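Local structure of ATP phosphoribosyltransferase regulatory subunit (3OD1) at residues P13-R17 against K122-F126; E337-F343 against A364-L370. The protein probably works with HisG in the first step of histidine biosynthesis, where it may allow feedback regulation of ATP phosphoribosyltransferase by histidine. All blocks are in the same frame, centred on the assembly; numbering follows the deposited sequence.

How the contacts relate
The chain starts with a loop whose residues 13-17 lead into helix 21-40. Contact 1 brings this loop against residues 122-126, where strand 125-134 of the large mixed sheet begins, and so closes a loop of about a hundred residues within the synthetase-like part. The chain then completes that part before reaching contact 2, a much shorter closure: strand 339-343, helix 348-359 and strand 365-369 form a beta-alpha-beta unit in the C-terminal domain. The two closures follow one another and neither nest nor cross. Their centres lie 35 Å apart and their nearest atoms about 20 Å apart, yet both touch the second subunit.

Contact 1 (P13-R17 against K122-F126); sequences PFGMR and KPAEF
Gly15 and Ala124 make the direct backbone link: Ala124 N donates to Gly15 O at 2.9 Å, in a nearly straight bond (164°), and Pro123 CA adds a CA-H...O contact to the same oxygen. Gly15 takes the third place of a type II turn from Pro13 to Met16, with a positive phi of 83° that a residue bearing a CB tolerates poorly; Ala124 CB already fills the side toward which such a CB would point. A second polar group gathers on Glu125 O. Arg17 NH1 reaches it at 3.0 Å in the carbonyl plane, while Arg17 NE donates at 2.8 Å to a water lying between Gly15 O and Glu125 O. The antiparallel pair 104-113 and 125-134 probably corresponds to motif 2 of the class II synthetases, and the 13-17 loop packs where its second strand begins. Another water accepts from Arg17 N and donates to Glu125 OE1, 2.9 Å away; Glu125 OE2 instead bonds Thr50 of the second subunit. Glu125 N, by contrast, is buried without a partner. Two side chains supply the van der Waals packing. A bend at chi3 (-60°) brings a face of the Arg17 guanidinium against the CB-CG edge of Pro123, with CB 3.3 Å above the guanidinium plane, over its centre. Met16, a selenomethionine, bends at chi2 and chi3 and crosses Glu125 at about a right angle: its CE meets Ala124 CB at 3.6 Å and its SE lies 3.4 Å from Glu125 OE1. Pro49 of the second subunit packs on both Met16 and Glu125.

Contact 2 (E337-F343 against A364-L370); sequences EQTCILF and AVVLQDL
Phe343 and Asp369 form the last pair of a parallel ladder, in which strands 339-343 and 365-369 of a beta-alpha-beta unit lie side by side in the C-terminal domain, of the class II anticodon-binding type. Six backbone hydrogen bonds run from Thr339 N with Ala364 O to Leu370 N with Phe343 O. Phe343 CB leaves the strand on the face shared with Ile341 and Leu367, and chi1 of 67° sets CG between the backbone N and carbonyl carbon, turning the ring over the neighbouring strand. CG passes Gln368 O; CD2 lies 3.3 Å from that oxygen and 3.6 Å from Leu367 CD1. CE2 reaches Asp369 N at 3.2 Å, while CZ and CE1 lie against Asp369 CB, CZ at 3.7 Å. Asp369 CA sits over the ring face, 3.8 Å from the centroid and 18° off the normal, a CH-pi contact. With the ring cut back to an alanine here, the Asp369 backbone would probably lose its cover and Leu367 CD1 its aromatic neighbour. Along the same face, Ile341 CD1 touches Val365 CG1 at 3.7 Å, and helix 348-359 covers Ile341, Phe343 and Leu367. Asp369 OD2 bonds Ser140 of the second subunit. On the face of Cys340 and Leu342, Gln368 gives OE1 to Arg105 and NE2 to Asp136, both of the second subunit; NE2 also donates to Asp369 O at 2.9 Å and 175°, with that oxygen in the amide plane.

Contact 1 (P13-R17 against K122-F126)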
# COMPACT_ATOMS: atom_id res chain seq x y z
N PRO B 13 15.44 3.45 10.27
CA PRO B 13 15.20 2.55 11.41
C PRO B 13 15.50 1.09 11.05
O PRO B 13 15.23 0.64 9.93
CB PRO B 13 13.70 2.73 11.69
CG PRO B 13 13.37 4.10 11.18
CD PRO B 13 14.28 4.32 9.98
N PHE B 14 16.03 0.36 12.02
CA PHE B 14 16.47 -1.02 11.81
C PHE B 14 15.36 -1.89 11.21
O PHE B 14 14.21 -1.86 11.66
CB PHE B 14 16.96 -1.61 13.13
CG PHE B 14 17.69 -2.91 12.96
CD1 PHE B 14 19.02 -2.93 12.58
CD2 PHE B 14 17.04 -4.11 13.18
CE1 PHE B 14 19.70 -4.13 12.42
CE2 PHE B 14 17.71 -5.32 13.03
CZ PHE B 14 19.04 -5.32 12.64
N GLY B 15 15.72 -2.66 10.18
CA GLY B 15 14.78 -3.55 9.53
C GLY B 15 13.88 -2.92 8.47
O GLY B 15 13.04 -3.62 7.89
N MSE B 16 14.04 -1.61 8.23
CA MSE B 16 13.26 -0.91 7.21
C MSE B 16 14.03 -0.91 5.89
O MSE B 16 15.27 -0.95 5.90
CB MSE B 16 12.98 0.55 7.60
CG MSE B 16 12.12 0.74 8.83
SE MSE B 16 10.30 0.02 8.64
CE MSE B 16 10.57 -1.50 9.80
N ARG B 17 13.31 -0.85 4.77
CA ARG B 17 13.92 -0.92 3.45
C ARG B 17 13.19 -0.03 2.46
O ARG B 17 11.96 0.05 2.48
CB ARG B 17 13.85 -2.36 2.90
CG ARG B 17 14.54 -3.44 3.75
CD ARG B 17 14.19 -4.84 3.24
NE ARG B 17 12.74 -5.08 3.28
CZ ARG B 17 12.10 -6.10 2.70
NH1 ARG B 17 10.78 -6.20 2.81
NH2 ARG B 17 12.77 -7.01 2.01
N LYS B 122 16.74 -9.76 8.94
CA LYS B 122 15.36 -9.89 8.47
C LYS B 122 14.61 -8.56 8.51
O LYS B 122 14.78 -7.76 9.43
CB LYS B 122 14.61 -10.95 9.28
CG LYS B 122 14.81 -12.38 8.78
CD LYS B 122 14.30 -13.40 9.79
CE LYS B 122 14.43 -14.82 9.25
NZ LYS B 122 14.28 -15.85 10.33
N PRO B 123 13.77 -8.32 7.49
CA PRO B 123 12.96 -7.10 7.39
C PRO B 123 11.84 -7.09 8.42
O PRO B 123 11.21 -8.11 8.68
CB PRO B 123 12.38 -7.18 5.97
CG PRO B 123 12.37 -8.63 5.66
CD PRO B 123 13.60 -9.19 6.31
N ALA B 124 11.60 -5.93 9.02
CA ALA B 124 10.52 -5.78 9.99
C ALA B 124 9.24 -5.29 9.31
O ALA B 124 8.23 -5.04 9.98
CB ALA B 124 10.94 -4.83 11.07
N GLU B 125 9.29 -5.12 8.00
CA GLU B 125 8.13 -4.68 7.22
C GLU B 125 8.19 -5.34 5.86
O GLU B 125 9.20 -5.24 5.17
CB GLU B 125 8.13 -3.14 7.02
CG GLU B 125 6.99 -2.71 6.12
CD GLU B 125 6.92 -1.19 5.87
OE1 GLU B 125 7.87 -0.46 6.24
OE2 GLU B 125 5.91 -0.73 5.31
N PHE B 126 7.12 -6.02 5.45
CA PHE B 126 7.12 -6.69 4.14
C PHE B 126 5.71 -6.87 3.63
O PHE B 126 4.76 -6.94 4.40
CB PHE B 126 7.86 -8.04 4.21
CG PHE B 126 7.26 -9.02 5.18
CD1 PHE B 126 6.13 -9.74 4.84
CD2 PHE B 126 7.82 -9.21 6.42
CE1 PHE B 126 5.57 -10.65 5.74
CE2 PHE B 126 7.27 -10.11 7.33
CZ PHE B 126 6.14 -10.83 6.98
O HOH W 1 11.74 -3.92 5.61
O HOH W 2 10.45 -1.19 5.15

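Contact 2 (E337-F343 against A364-L370)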
# COMPACT_ATOMS: atom_id res chain seq x y z
N GLU B 337 12.20 2.66 -20.30
CA GLU B 337 11.34 2.43 -21.46
C GLU B 337 10.89 3.75 -22.06
O GLU B 337 10.69 3.86 -23.27
CB GLU B 337 10.11 1.61 -21.06
CG GLU B 337 8.99 1.58 -22.12
CD GLU B 337 8.03 2.77 -22.05
OE1 GLU B 337 6.99 2.66 -21.36
OE2 GLU B 337 8.29 3.81 -22.70
N GLN B 338 10.74 4.75 -21.20
CA GLN B 338 10.18 6.04 -21.58
C GLN B 338 10.86 6.71 -22.77
O GLN B 338 12.04 6.48 -23.05
CB GLN B 338 10.19 6.96 -20.36
CG GLN B 338 9.28 6.50 -19.22
CD GLN B 338 10.04 6.04 -17.99
OE1 GLN B 338 11.24 5.77 -18.04
NE2 GLN B 338 9.34 5.96 -16.86
N THR B 339 10.09 7.51 -23.50
CA THR B 339 10.62 8.42 -24.51
C THR B 339 10.84 9.80 -23.87
O THR B 339 10.11 10.19 -22.95
CB THR B 339 9.64 8.57 -25.68
OG1 THR B 339 9.49 7.31 -26.35
CG2 THR B 339 10.15 9.58 -26.66
N CYS B 340 11.84 10.53 -24.36
CA CYS B 340 12.16 11.84 -23.81
C CYS B 340 12.19 12.90 -24.92
O CYS B 340 12.93 12.78 -25.88
CB CYS B 340 13.51 11.82 -23.09
SG CYS B 340 14.03 13.42 -22.43
N ILE B 341 11.35 13.93 -24.78
CA ILE B 341 11.36 15.05 -25.70
C ILE B 341 12.05 16.21 -25.00
O ILE B 341 11.60 16.67 -23.96
CB ILE B 341 9.92 15.48 -26.10
CG1 ILE B 341 9.22 14.35 -26.86
CG2 ILE B 341 9.95 16.76 -26.93
CD1 ILE B 341 7.71 14.52 -26.97
N LEU B 342 13.18 16.64 -25.56
CA LEU B 342 13.92 17.78 -25.02
C LEU B 342 13.51 19.02 -25.80
O LEU B 342 13.58 19.03 -27.03
CB LEU B 342 15.43 17.56 -25.16
CG LEU B 342 16.00 16.38 -24.37
CD1 LEU B 342 17.37 15.99 -24.92
CD2 LEU B 342 16.07 16.71 -22.88
N PHE B 343 13.09 20.06 -25.10
CA PHE B 343 12.66 21.25 -25.82
C PHE B 343 13.34 22.52 -25.34
O PHE B 343 13.88 22.56 -24.25
CB PHE B 343 11.13 21.41 -25.77
CG PHE B 343 10.58 21.72 -24.41
CD1 PHE B 343 10.30 23.02 -24.03
CD2 PHE B 343 10.31 20.70 -23.51
CE1 PHE B 343 9.78 23.30 -22.77
CE2 PHE B 343 9.80 20.97 -22.25
CZ PHE B 343 9.53 22.27 -21.88
N ALA B 364 4.69 6.41 -22.77
CA ALA B 364 5.20 7.20 -21.66
C ALA B 364 6.23 8.18 -22.20
O ALA B 364 7.16 7.78 -22.91
CB ALA B 364 5.81 6.30 -20.59
N VAL B 365 6.07 9.46 -21.85
CA VAL B 365 6.95 10.51 -22.35
C VAL B 365 7.44 11.44 -21.25
O VAL B 365 6.64 11.98 -20.47
CB VAL B 365 6.25 11.38 -23.43
CG1 VAL B 365 7.23 12.38 -24.02
CG2 VAL B 365 5.69 10.50 -24.54
N VAL B 366 8.75 11.63 -21.17
CA VAL B 366 9.31 12.68 -20.34
C VAL B 366 9.47 13.92 -21.22
O VAL B 366 10.19 13.89 -22.22
CB VAL B 366 10.67 12.28 -19.74
CG1 VAL B 366 11.35 13.48 -19.08
CG2 VAL B 366 10.50 11.15 -18.72
N LEU B 367 8.77 15.00 -20.86
CA LEU B 367 8.85 16.26 -21.60
C LEU B 367 9.76 17.18 -20.80
O LEU B 367 9.44 17.56 -19.68
CB LEU B 367 7.45 16.86 -21.73
CG LEU B 367 7.28 18.18 -22.48
CD1 LEU B 367 7.78 18.10 -23.91
CD2 LEU B 367 5.81 18.56 -22.44
N GLN B 368 10.94 17.46 -21.35
CA GLN B 368 12.02 18.07 -20.58
C GLN B 368 12.58 19.34 -21.22
O GLN B 368 13.12 19.32 -22.35
CB GLN B 368 13.14 17.06 -20.37
CG GLN B 368 14.33 17.64 -19.63
CD GLN B 368 13.99 17.98 -18.19
OE1 GLN B 368 13.53 17.14 -17.43
NE2 GLN B 368 14.20 19.23 -17.82
N ASP B 369 12.43 20.45 -20.50
CA ASP B 369 13.07 21.72 -20.84
C ASP B 369 14.57 21.56 -20.74
O ASP B 369 15.11 21.18 -19.70
CB ASP B 369 12.59 22.82 -19.88
CG ASP B 369 13.03 24.22 -20.31
OD1 ASP B 369 14.13 24.37 -20.90
OD2 ASP B 369 12.27 25.17 -20.02
N LEU B 370 15.25 21.83 -21.84
CA LEU B 370 16.68 21.60 -21.89
C LEU B 370 17.41 22.48 -20.87
O LEU B 370 18.44 22.09 -20.32
CB LEU B 370 17.20 21.86 -23.30
CG LEU B 370 18.67 21.56 -23.53
CD1 LEU B 370 18.86 20.06 -23.69
CD2 LEU B 370 19.15 22.30 -24.77